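Local structure of ESX secretion system protein EccC (Thermomonospora curvata, 4NH0) at residues A[307-312]-A[475-480]; A[424-429]-A[459-464]. The protein forms part of the ESX (type VII) secretion system exporting EsxA and EsxB, and itself has weak ATPase activity and might be the translocase subunit. One frame throughout, in Å; residues are numbered along the deposited sequence.

Contact 1. Residues A[307-312]-A[475-480]; sequences GLCIGA and YRIGLR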
# COMPACT_ATOMS: atom_id res chain seq x y z
N GLY A 307 37.31 -29.72 -0.51
CA GLY A 307 37.29 -31.07 -1.05
C GLY A 307 35.97 -31.45 -1.69
O GLY A 307 34.99 -30.71 -1.63
N LEU A 308 35.96 -32.63 -2.31
CA LEU A 308 34.79 -33.10 -3.05
C LEU A 308 34.45 -34.55 -2.71
O LEU A 308 35.35 -35.38 -2.51
CB LEU A 308 35.03 -32.95 -4.55
CG LEU A 308 34.08 -33.65 -5.53
CD1 LEU A 308 33.69 -32.72 -6.66
CD2 LEU A 308 34.72 -34.91 -6.08
N CYS A 309 33.16 -34.85 -2.63
CA CYS A 309 32.70 -36.21 -2.34
C CYS A 309 31.64 -36.66 -3.33
O CYS A 309 30.63 -35.99 -3.52
CB CYS A 309 32.16 -36.29 -0.92
SG CYS A 309 31.28 -37.83 -0.55
N ILE A 310 31.87 -37.81 -3.96
CA ILE A 310 30.91 -38.37 -4.91
C ILE A 310 30.50 -39.77 -4.48
O ILE A 310 31.34 -40.59 -4.11
CB ILE A 310 31.50 -38.42 -6.33
CG1 ILE A 310 31.82 -37.01 -6.82
CG2 ILE A 310 30.52 -39.09 -7.29
CD1 ILE A 310 30.63 -36.07 -6.83
N GLY A 311 29.20 -40.04 -4.51
CA GLY A 311 28.68 -41.34 -4.15
C GLY A 311 27.25 -41.52 -4.62
O GLY A 311 26.36 -40.76 -4.24
N ALA A 312 27.02 -42.54 -5.44
CA ALA A 312 25.69 -42.83 -5.95
C ALA A 312 24.77 -43.31 -4.83
O ALA A 312 25.20 -43.46 -3.69
CB ALA A 312 25.76 -43.87 -7.06
N TYR A 475 41.34 -32.51 -1.41
CA TYR A 475 41.02 -33.90 -1.12
C TYR A 475 39.76 -34.34 -1.86
O TYR A 475 38.87 -33.54 -2.12
CB TYR A 475 40.85 -34.12 0.38
CG TYR A 475 39.69 -33.38 1.03
CD1 TYR A 475 39.84 -32.07 1.46
CD2 TYR A 475 38.47 -34.00 1.22
CE1 TYR A 475 38.79 -31.40 2.06
CE2 TYR A 475 37.41 -33.33 1.82
CZ TYR A 475 37.58 -32.03 2.23
OH TYR A 475 36.54 -31.36 2.82
N ARG A 476 39.71 -35.62 -2.22
CA ARG A 476 38.57 -36.16 -2.95
C ARG A 476 38.15 -37.51 -2.38
O ARG A 476 38.94 -38.45 -2.34
CB ARG A 476 38.91 -36.30 -4.44
CG ARG A 476 39.12 -34.97 -5.15
CD ARG A 476 39.40 -35.16 -6.63
NE ARG A 476 39.67 -33.90 -7.32
CZ ARG A 476 40.06 -33.80 -8.58
NH1 ARG A 476 40.23 -34.89 -9.32
NH2 ARG A 476 40.28 -32.61 -9.11
N ILE A 477 36.91 -37.59 -1.92
CA ILE A 477 36.38 -38.83 -1.37
C ILE A 477 35.44 -39.49 -2.38
O ILE A 477 34.37 -38.96 -2.68
CB ILE A 477 35.62 -38.59 -0.06
CG1 ILE A 477 36.55 -38.00 1.00
CG2 ILE A 477 35.01 -39.89 0.45
CD1 ILE A 477 35.92 -37.86 2.36
N GLY A 478 35.86 -40.64 -2.88
CA GLY A 478 35.08 -41.35 -3.88
C GLY A 478 34.46 -42.63 -3.36
O GLY A 478 35.15 -43.64 -3.18
N LEU A 479 33.16 -42.59 -3.11
CA LEU A 479 32.41 -43.80 -2.76
C LEU A 479 32.07 -44.55 -4.04
O LEU A 479 32.66 -44.30 -5.09
CB LEU A 479 31.15 -43.45 -1.98
CG LEU A 479 31.35 -42.61 -0.72
CD1 LEU A 479 30.04 -42.43 0.01
CD2 LEU A 479 32.39 -43.25 0.19
N ARG A 480 31.12 -45.48 -3.95
CA ARG A 480 30.72 -46.23 -5.13
C ARG A 480 30.02 -45.32 -6.14
O ARG A 480 28.92 -44.83 -5.89
CB ARG A 480 29.80 -47.39 -4.74
CG ARG A 480 29.33 -48.22 -5.93
CD ARG A 480 28.58 -49.45 -5.48
NE ARG A 480 27.50 -49.13 -4.55
CZ ARG A 480 26.35 -48.57 -4.91
NH1 ARG A 480 26.13 -48.27 -6.19
NH2 ARG A 480 25.43 -48.30 -4.00

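Contact 2. Residues A[424-429]-A[459-464]; sequences DEFSEL and QRLEEG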
# COMPACT_ATOMS: atom_id res chain seq x y z
N ASP A 424 25.34 -30.44 -0.51
CA ASP A 424 25.01 -31.71 -1.15
C ASP A 424 24.30 -31.46 -2.48
O ASP A 424 23.60 -30.46 -2.64
CB ASP A 424 24.14 -32.57 -0.24
CG ASP A 424 24.19 -34.04 -0.59
OD1 ASP A 424 24.59 -34.37 -1.73
OD2 ASP A 424 23.82 -34.88 0.26
N GLU A 425 24.49 -32.39 -3.42
CA GLU A 425 23.85 -32.32 -4.74
C GLU A 425 24.17 -31.03 -5.48
O GLU A 425 23.28 -30.43 -6.09
CB GLU A 425 22.34 -32.49 -4.61
CG GLU A 425 21.91 -33.84 -4.08
CD GLU A 425 22.41 -34.98 -4.93
OE1 GLU A 425 22.58 -36.09 -4.39
OE2 GLU A 425 22.63 -34.77 -6.14
N PHE A 426 25.43 -30.61 -5.44
CA PHE A 426 25.84 -29.38 -6.11
C PHE A 426 25.83 -29.56 -7.62
O PHE A 426 25.80 -28.59 -8.37
CB PHE A 426 27.23 -28.96 -5.64
CG PHE A 426 28.35 -29.75 -6.25
CD1 PHE A 426 28.63 -31.03 -5.80
CD2 PHE A 426 29.12 -29.22 -7.27
CE1 PHE A 426 29.66 -31.76 -6.36
CE2 PHE A 426 30.15 -29.95 -7.83
CZ PHE A 426 30.42 -31.22 -7.37
N SER A 427 25.86 -30.82 -8.07
CA SER A 427 25.86 -31.13 -9.49
C SER A 427 24.55 -30.72 -10.15
O SER A 427 24.54 -30.02 -11.16
CB SER A 427 26.13 -32.61 -9.72
OG SER A 427 26.08 -32.94 -11.09
N GLU A 428 23.44 -31.17 -9.57
CA GLU A 428 22.12 -30.84 -10.10
C GLU A 428 21.68 -29.45 -9.64
O GLU A 428 20.59 -29.00 -9.98
CB GLU A 428 21.09 -31.89 -9.71
CG GLU A 428 20.59 -32.72 -10.88
CD GLU A 428 19.57 -33.76 -10.48
OE1 GLU A 428 19.38 -33.97 -9.26
OE2 GLU A 428 18.94 -34.36 -11.38
N LEU A 429 22.53 -28.79 -8.86
CA LEU A 429 22.31 -27.40 -8.49
C LEU A 429 22.85 -26.51 -9.60
O LEU A 429 22.20 -25.55 -10.02
CB LEU A 429 22.97 -27.08 -7.15
CG LEU A 429 22.73 -25.71 -6.52
CD1 LEU A 429 22.78 -25.80 -5.01
CD2 LEU A 429 23.74 -24.68 -7.01
N GLN A 459 25.39 -36.91 -5.71
CA GLN A 459 25.06 -38.29 -6.03
C GLN A 459 25.79 -38.73 -7.28
O GLN A 459 26.31 -39.85 -7.35
CB GLN A 459 23.55 -38.45 -6.20
CG GLN A 459 23.10 -39.85 -6.54
CD GLN A 459 21.59 -39.95 -6.66
OE1 GLN A 459 20.86 -39.58 -5.75
NE2 GLN A 459 21.12 -40.45 -7.80
N ARG A 460 25.83 -37.85 -8.27
CA ARG A 460 26.51 -38.14 -9.53
C ARG A 460 27.11 -36.87 -10.14
O ARG A 460 26.58 -35.77 -9.96
CB ARG A 460 25.55 -38.80 -10.52
CG ARG A 460 26.19 -39.13 -11.85
CD ARG A 460 25.32 -39.99 -12.73
NE ARG A 460 24.27 -40.68 -11.99
CZ ARG A 460 23.32 -41.40 -12.56
NH1 ARG A 460 23.28 -41.51 -13.89
NH2 ARG A 460 22.40 -42.00 -11.83
N LEU A 461 28.20 -37.04 -10.88
CA LEU A 461 28.95 -35.91 -11.43
C LEU A 461 29.25 -36.08 -12.92
O LEU A 461 29.36 -37.19 -13.43
CB LEU A 461 30.26 -35.74 -10.67
CG LEU A 461 30.98 -34.41 -10.77
CD1 LEU A 461 30.17 -33.32 -10.10
CD2 LEU A 461 32.37 -34.51 -10.15
N GLU A 462 29.36 -34.95 -13.63
CA GLU A 462 29.90 -34.93 -14.98
C GLU A 462 31.05 -33.91 -15.04
O GLU A 462 31.02 -32.89 -14.34
CB GLU A 462 28.83 -34.60 -16.02
CG GLU A 462 27.41 -34.97 -15.61
CD GLU A 462 26.53 -35.28 -16.80
OE1 GLU A 462 26.95 -34.99 -17.93
OE2 GLU A 462 25.41 -35.82 -16.60
N GLU A 463 32.05 -34.19 -15.87
CA GLU A 463 33.34 -33.50 -15.83
C GLU A 463 33.27 -31.99 -16.01
O GLU A 463 34.11 -31.25 -15.48
CB GLU A 463 34.28 -34.11 -16.88
CG GLU A 463 33.84 -33.96 -18.34
CD GLU A 463 34.82 -34.62 -19.30
OE1 GLU A 463 36.01 -34.77 -18.94
OE2 GLU A 463 34.41 -35.01 -20.42
N GLY A 464 32.25 -31.53 -16.74
CA GLY A 464 32.10 -30.11 -17.00
C GLY A 464 31.81 -29.28 -15.77
O GLY A 464 32.14 -28.09 -15.73

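Contact 1. Residues A[307-312]-A[475-480]
Tyr475 lays its ring against the backbone of Gly307: CA of Gly307 stands 3.4 Å from the ring centroid and 12° off the ring normal, a CH-pi contact over the face. Chi1 of 64° sets CG of Tyr475 between its own backbone N and carbonyl carbon, and the ring then fills the place where a side chain at Gly307 would stand. The carbonyl of Tyr475 accepts the amide of Leu308. Arg476 is on the other face of the sheet with Leu308; its extended chain carries NH2 to a salt bridge with Asp470. Ile477 binds through both backbone polar atoms, its N to Leu308 O at 2.8 Å and its O to Ile310 N at 3.0 Å. On the side-chain level, CB of Ile477 lies 4.2 Å from CB of Cys309. Gly478 pairs with Ile310 and adds little surface. The amide of Leu479 hydrogen-bonds to Ile310 O at 2.9 Å, while CB of Leu479 packs 3.9 Å from CA of Gly311. Past the end of strand 306-310, the Ala312 amide still donates to Arg480 O at 3.0 Å, and Arg480 NH2 bonds to Thr313 O. The two strand segments run 6° from parallel with axes 4.7 Å apart. This is a parallel pair inside the mixed sheet of a P-loop NTPase, with strand 306-310 leading into the predicted ATP-binding loop, the Walker A motif, at Gly311.

Contact 2. Residues A[424-429]-A[459-464]
Phe426 and Leu461 make the apolar half of this contact, with CD1 of Leu461 3.5 Å from CZ of Phe426, at the far end of the ring. CD1 of Leu461 also lies 4.1 Å from CB of Ser427, so one methyl meets both neighbours. Leu456 and Leu308, from two adjacent strands, are further neighbours of the Phe426 ring. The polar half is looser. Ser427 has OG anti to its backbone N (chi1 178°), where it gives a weak hydrogen bond to Arg460 O at 3.1 Å; that carbonyl also bonds to Ser458 OG. Glu425 bends at chi2 (-58°), and OE1 of its carboxylate lies 3.2 Å from Gln459 N, a bond that is weak because the N-H points well aside. CB of Gln459 lies beside the same oxygen; beyond CB the extended chain leads away, crossing the Glu425 side chain obliquely, with the amide and carboxylate planes nearly perpendicular. Replacing Glu425 by an alanine would probably leave the backbone N-H of Gln459 without this weak acceptor and open a gap beside Gln459 CB. Next to it, Asp424 OD1 accepts a weak bond from Glu425 N, and Asp424 OD2 forms a salt bridge with Lys317. Glu425 is the inferred active-site residue, and it directly follows an aspartate, as in a Walker B motif. The bond to Gln459 N and a long ion pair to Lys317 are both weak, but they place the carboxylate near the Walker A lysine, as expected for a glutamate inferred to act in ATP hydrolysis.

How the contacts relate
Contact 2 is nested within the chain loop that contact 1 closes, and their centres lie 11 Å apart. They share an apolar seam: Leu308 CD1 packs 3.7 Å from Phe426 CZ, and Ile310 CD1 lies 3.9 Å from Leu461 CB. Ala312 CA, in the predicted ATP-binding loop, packs 4.0 Å from Gln459 CG. Strand 452-458 lies between 306-310 and 418-424 in the sheet. Gly311 lies about 8 Å from the side chain of Glu425. A bound sulfate, probably from the crystallisation liquor, lies about 5 Å from the Leu479 side chain and about 6 Å from that of Gln459, a position consistent with the phosphate-binding loop.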